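Local coordinates for 3-oxoacyl-(Acyl-carrier protein) synthase (Burkholderia xenovorans, PDB 4EFI), which probably catalyses the condensation step of fatty-acid synthesis as a 3-oxoacyl-[acyl-carrier-protein] synthase of the KAS III type, at residues A[11-16]-A[190-195]; A[129-134]-A[325-330]. All blocks are in the same frame, centred on the assembly; numbering follows the deposited sequence.

Contact 1 (A[11-16]-A[190-195]). With FMT (formic acid), chain D.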
loop_
_atom_site.group_PDB
_atom_site.type_symbol
_atom_site.label_atom_id
_atom_site.label_comp_id
_atom_site.label_asym_id
_atom_site.label_seq_id
_atom_site.Cartn_x
_atom_site.Cartn_y
_atom_site.Cartn_z
ATOM N N GLU A 11 18.375 1.338 7.954
ATOM C CA GLU A 11 18.362 -0.119 7.814
ATOM C C GLU A 11 17.982 -0.782 9.130
ATOM O O GLU A 11 18.565 -0.488 10.172
ATOM C CB GLU A 11 19.733 -0.604 7.343
ATOM C CG GLU A 11 20.093 0.035 6.025
ATOM C CD GLU A 11 21.497 -0.248 5.543
ATOM O OE1 GLU A 11 22.216 -1.100 6.137
ATOM O OE2 GLU A 11 21.895 0.419 4.558
ATOM N N LEU A 12 16.985 -1.658 9.068
ATOM C CA LEU A 12 16.343 -2.232 10.250
ATOM C C LEU A 12 16.210 -3.734 10.073
ATOM O O LEU A 12 16.065 -4.218 8.960
ATOM C CB LEU A 12 14.949 -1.632 10.445
ATOM C CG LEU A 12 14.954 -0.135 10.710
ATOM C CD1 LEU A 12 13.593 0.462 10.373
ATOM C CD2 LEU A 12 15.327 0.128 12.166
ATOM N N ARG A 13 16.263 -4.469 11.168
ATOM C CA ARG A 13 16.168 -5.923 11.154
ATOM C C ARG A 13 15.247 -6.362 12.285
ATOM O O ARG A 13 15.357 -5.867 13.415
ATOM C CB ARG A 13 17.548 -6.563 11.338
ATOM C CG ARG A 13 17.543 -8.084 11.405
ATOM C CD ARG A 13 18.876 -8.569 11.995
ATOM N NE ARG A 13 18.976 -10.024 12.099
ATOM C CZ ARG A 13 18.415 -10.743 13.065
ATOM N NH1 ARG A 13 17.694 -10.143 14.003
ATOM N NH2 ARG A 13 18.568 -12.061 13.090
ATOM N N THR A 14 14.329 -7.279 11.998
ATOM C CA THR A 14 13.519 -7.879 13.047
ATOM C C THR A 14 13.659 -9.404 12.989
ATOM O O THR A 14 14.098 -9.982 11.988
ATOM C CB THR A 14 12.023 -7.508 12.930
ATOM O OG1 THR A 14 11.483 -8.027 11.714
ATOM C CG2 THR A 14 11.823 -6.018 12.925
ATOM N N GLN A 15 13.319 -10.054 14.093
ATOM C CA GLN A 15 13.195 -11.495 14.144
ATOM C C GLN A 15 12.117 -11.852 15.160
ATOM O O GLN A 15 11.744 -11.025 15.989
ATOM C CB GLN A 15 14.523 -12.169 14.475
ATOM C CG GLN A 15 15.111 -11.820 15.795
ATOM C CD GLN A 15 16.488 -12.464 15.976
ATOM O OE1 GLN A 15 16.787 -13.506 15.381
ATOM N NE2 GLN A 15 17.339 -11.824 16.766
ATOM N N GLY A 16 11.575 -13.051 15.060
ATOM C CA GLY A 16 10.596 -13.502 16.031
ATOM C C GLY A 16 9.152 -13.192 15.673
ATOM O O GLY A 16 8.277 -13.370 16.513
ATOM N N ALA A 190 15.116 -13.978 9.803
ATOM C CA ALA A 190 15.125 -12.520 9.990
ATOM C C ALA A 190 14.399 -11.793 8.860
ATOM O O ALA A 190 14.382 -12.261 7.716
ATOM C CB ALA A 190 16.528 -12.014 10.088
ATOM N N ALA A 191 13.824 -10.639 9.178
ATOM C CA ALA A 191 13.257 -9.751 8.182
ATOM C C ALA A 191 14.099 -8.483 8.143
ATOM O O ALA A 191 14.561 -8.008 9.184
ATOM C CB ALA A 191 11.820 -9.415 8.511
ATOM N N HIS A 192 14.306 -7.938 6.951
ATOM C CA HIS A 192 15.117 -6.736 6.758
ATOM C C HIS A 192 14.290 -5.646 6.097
ATOM O O HIS A 192 13.462 -5.922 5.213
ATOM C CB HIS A 192 16.328 -7.034 5.878
ATOM C CG HIS A 192 17.244 -8.055 6.461
ATOM N ND1 HIS A 192 18.296 -7.726 7.286
ATOM C CD2 HIS A 192 17.236 -9.404 6.378
ATOM C CE1 HIS A 192 18.914 -8.831 7.667
ATOM N NE2 HIS A 192 18.292 -9.862 7.127
ATOM N N PHE A 193 14.508 -4.403 6.525
ATOM C CA PHE A 193 13.737 -3.258 6.069
ATOM C C PHE A 193 14.662 -2.070 5.880
ATOM O O PHE A 193 15.674 -1.941 6.573
ATOM C CB PHE A 193 12.692 -2.854 7.101
ATOM C CG PHE A 193 11.792 -3.967 7.532
ATOM C CD1 PHE A 193 12.137 -4.787 8.599
ATOM C CD2 PHE A 193 10.579 -4.197 6.899
ATOM C CE1 PHE A 193 11.287 -5.812 9.004
ATOM C CE2 PHE A 193 9.737 -5.205 7.319
ATOM C CZ PHE A 193 10.095 -6.023 8.358
ATOM N N ILE A 194 14.302 -1.208 4.932
ATOM C CA ILE A 194 14.956 0.095 4.755
ATOM C C ILE A 194 13.864 1.137 4.653
ATOM O O ILE A 194 12.867 0.929 3.954
ATOM C CB ILE A 194 15.860 0.146 3.510
ATOM C CG1 ILE A 194 16.908 -0.973 3.576
ATOM C CG2 ILE A 194 16.507 1.541 3.391
ATOM C CD1 ILE A 194 17.928 -0.948 2.437
ATOM N N ILE A 195 13.983 2.227 5.409
ATOM C CA ILE A 195 12.953 3.267 5.426
ATOM C C ILE A 195 13.592 4.636 5.270
ATOM O O ILE A 195 14.490 4.988 6.048
ATOM C CB ILE A 195 12.104 3.241 6.721
ATOM C CG1 ILE A 195 11.457 1.871 6.942
ATOM C CG2 ILE A 195 11.034 4.322 6.668
ATOM C CD1 ILE A 195 10.681 1.765 8.269
HETATM C C FMT D . 11.054 -15.955 13.454
HETATM O O1 FMT D . 12.109 -15.346 13.489
HETATM O O2 FMT D . 10.417 -16.076 12.292
HETATM O O HOH W 1 18.512 -5.123 7.996
#
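Leu12 and Phe193 form a hydrogen-bonded antiparallel pair, as do Thr14 and Ala191, joining strands 11-15 and 190-195, whose N-to-C directions lie 155° apart, at the border of one of the two mixed sheets of the thiolase fold. Each pair exchanges two N-H...O bonds: Leu12 N reaches Phe193 O at 2.8 Å, with Phe193 N returning a bond to Leu12 O, and Thr14 N and Ala191 N do likewise, each 2.9 Å from the other residue's O. On the face turned to helix 130-143, Thr14 OG1 lies in the plane of the Phe193 ring at its edge, 3.5 Å from Phe193 CE1; chi1 of 64° sets this hydroxyl between the backbone N and carbonyl carbon of Thr14, where it also touches Ala191 CB. Further along that face Leu12 CD1 and Ile195 CD1 meet at 3.8 Å, while Trp136 packs edge-to-face with the Phe193 ring. The other face is more polar. Ala190 CB sits over one face of the Arg13 guanidinium, near its rim, and the extended Arg13 chain runs beside His192 with the two planes almost perpendicular. Glu11 CG lies against Ile194 CG1, its carboxylate paired with Arg252. Gly16 N donates to O1 of a formic acid, probably from the crystallisation liquor. A water donates to Leu12 O at 2.8 Å and lies in the plane of the His192 ring, 2.7 Å from His192 ND1.

Contact 2 (A[129-134]-A[325-330]); sequences SGYPQA and LGMFGF
Ser129 and Gly329 bring their backbones together near the N-terminal end of helix 130-143, with 4.0 Å between Ser129 CA and Gly329 CA. This is the tight end of a buried helix-on-sheet contact in the thiolase fold. Gly329 has no side chain to hold the two backbones apart, so Ser129 CA rests directly on the strand backbone, 3.7 Å from Gly329 C, and Ser129 CB lies near Gly329 O. The Ser129 hydroxyl is hydrogen-bonded to Ser335 OG. Farther along, the segments separate and the packing slackens: Pro132 lays the CG corner of its ring 4.2 Å from Gly329 N and 4.4 Å from Met327 CB. At the loose end the segments meet through side chains alone. Met327, extended beyond CG (chi2 -179°), carries its sulfur up to the edge of the Tyr131 ring, SD lying 4.0 Å from Tyr131 CE2 and near the ring plane, a Met-aromatic contact. The phenol OH of Tyr131 is hydrogen-bonded to Thr180 OG1. Even this looser end is buried. In KAS III enzymes the nucleophilic cysteine lies at the N-terminal end of the corresponding buried helix, so this contact probably lies beside the active site. Helix 305-313 flanks Tyr131 and Met327, strand 335-343 borders strand 323-331, and helix 235-257 packs on its far side against Phe328 and Phe330.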
loop_
_atom_site.group_PDB
_atom_site.type_symbol
_atom_site.label_atom_id
_atom_site.label_comp_id
_atom_site.label_asym_id
_atom_site.label_seq_id
_atom_site.Cartn_x
_atom_site.Cartn_y
_atom_site.Cartn_z
ATOM N N SER A 129 4.374 4.286 0.497
ATOM C CA SER A 129 5.525 3.673 1.157
ATOM C C SER A 129 5.129 2.956 2.443
ATOM O O SER A 129 5.976 2.455 3.175
ATOM C CB SER A 129 6.577 4.734 1.474
ATOM O OG SER A 129 6.180 5.514 2.588
ATOM N N GLY A 130 3.833 2.923 2.714
ATOM C CA GLY A 130 3.344 2.538 4.032
ATOM C C GLY A 130 3.366 1.063 4.374
ATOM O O GLY A 130 3.476 0.737 5.550
ATOM N N TYR A 131 3.247 0.165 3.399
ATOM C CA TYR A 131 3.093 -1.243 3.774
ATOM C C TYR A 131 4.369 -1.810 4.411
ATOM O O TYR A 131 4.288 -2.432 5.471
ATOM C CB TYR A 131 2.585 -2.103 2.625
ATOM C CG TYR A 131 2.179 -3.491 3.075
ATOM C CD1 TYR A 131 1.062 -3.690 3.880
ATOM C CD2 TYR A 131 2.887 -4.614 2.665
ATOM C CE1 TYR A 131 0.691 -4.941 4.281
ATOM C CE2 TYR A 131 2.517 -5.865 3.040
ATOM C CZ TYR A 131 1.407 -6.034 3.854
ATOM O OH TYR A 131 1.046 -7.320 4.202
ATOM N N PRO A 132 5.543 -1.600 3.793
ATOM C CA PRO A 132 6.737 -2.149 4.455
ATOM C C PRO A 132 6.977 -1.541 5.830
ATOM O O PRO A 132 7.468 -2.187 6.731
ATOM C CB PRO A 132 7.871 -1.841 3.471
ATOM C CG PRO A 132 7.176 -1.734 2.164
ATOM C CD PRO A 132 5.870 -1.059 2.469
ATOM N N GLN A 133 6.622 -0.262 6.005
ATOM C CA GLN A 133 6.744 0.385 7.319
ATOM C C GLN A 133 5.808 -0.214 8.347
ATOM O O GLN A 133 6.193 -0.388 9.507
ATOM C CB GLN A 133 6.502 1.898 7.203
ATOM C CG GLN A 133 7.454 2.593 6.232
ATOM C CD GLN A 133 7.449 4.085 6.373
ATOM O OE1 GLN A 133 7.298 4.813 5.374
ATOM N NE2 GLN A 133 7.671 4.558 7.574
ATOM N N ALA A 134 4.581 -0.512 7.936
ATOM C CA ALA A 134 3.626 -1.182 8.815
ATOM C C ALA A 134 4.118 -2.564 9.236
ATOM O O ALA A 134 3.991 -2.953 10.406
ATOM C CB ALA A 134 2.281 -1.304 8.137
ATOM N N LEU A 325 10.319 -13.051 -0.592
ATOM C CA LEU A 325 9.756 -11.853 -1.179
ATOM C C LEU A 325 10.526 -10.583 -0.861
ATOM O O LEU A 325 11.023 -10.400 0.260
ATOM C CB LEU A 325 8.332 -11.657 -0.651
ATOM C CG LEU A 325 7.371 -12.828 -0.925
ATOM C CD1 LEU A 325 6.033 -12.580 -0.271
ATOM C CD2 LEU A 325 7.200 -13.021 -2.406
ATOM N N GLY A 326 10.566 -9.689 -1.848
ATOM C CA GLY A 326 10.998 -8.316 -1.640
ATOM C C GLY A 326 9.826 -7.400 -1.913
ATOM O O GLY A 326 9.036 -7.667 -2.819
ATOM N N MET A 327 9.683 -6.347 -1.115
ATOM C CA MET A 327 8.542 -5.426 -1.211
ATOM C C MET A 327 9.090 -4.013 -1.234
ATOM O O MET A 327 9.971 -3.700 -0.448
ATOM C CB MET A 327 7.593 -5.578 -0.022
ATOM C CG MET A 327 7.098 -6.984 0.164
ATOM S SD MET A 327 5.982 -7.102 1.553
ATOM C CE MET A 327 5.789 -8.879 1.724
ATOM N N PHE A 328 8.607 -3.178 -2.148
ATOM C CA PHE A 328 9.159 -1.834 -2.335
ATOM C C PHE A 328 8.040 -0.840 -2.519
ATOM O O PHE A 328 7.318 -0.904 -3.503
ATOM C CB PHE A 328 10.096 -1.823 -3.551
ATOM C CG PHE A 328 11.161 -2.868 -3.475
ATOM C CD1 PHE A 328 12.281 -2.672 -2.680
ATOM C CD2 PHE A 328 10.999 -4.083 -4.108
ATOM C CE1 PHE A 328 13.242 -3.655 -2.554
ATOM C CE2 PHE A 328 11.962 -5.078 -3.985
ATOM C CZ PHE A 328 13.087 -4.851 -3.216
ATOM N N GLY A 329 7.913 0.067 -1.557
ATOM C CA GLY A 329 6.905 1.107 -1.598
ATOM C C GLY A 329 7.573 2.463 -1.673
ATOM O O GLY A 329 8.633 2.676 -1.093
ATOM N N PHE A 330 6.967 3.369 -2.427
ATOM C CA PHE A 330 7.516 4.701 -2.618
ATOM C C PHE A 330 6.386 5.665 -2.946
ATOM O O PHE A 330 5.363 5.262 -3.489
ATOM C CB PHE A 330 8.515 4.665 -3.773
ATOM C CG PHE A 330 8.049 3.828 -4.926
ATOM C CD1 PHE A 330 8.190 2.453 -4.900
ATOM C CD2 PHE A 330 7.444 4.415 -6.023
ATOM C CE1 PHE A 330 7.749 1.678 -5.952
ATOM C CE2 PHE A 330 7.001 3.644 -7.079
ATOM C CZ PHE A 330 7.155 2.274 -7.042
#

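Both contacts draw on the same five-stranded sheet; helix 130-143 takes part in contact 2 and covers one face of contact 1. Contact 1 joins an edge strand, 10-15, to strand 190-197 and is only partly buried; contact 2 lies deep in the chain, about 12 Å away between centres, where the helix meets strand 323-331. Paired backbone bonds hold contact 1, with charged and water-linked groups on one face, whereas contact 2 relies on close backbone packing and apolar or sulfur-aromatic touches. They meet where Phe193 CD2 approaches Pro132 O at 3.7 Å and Ile195 CG2 packs on Gln133 NE2, so the first turn of helix 130-143 touches both, with Trp136 and Met139 farther along over contact 1.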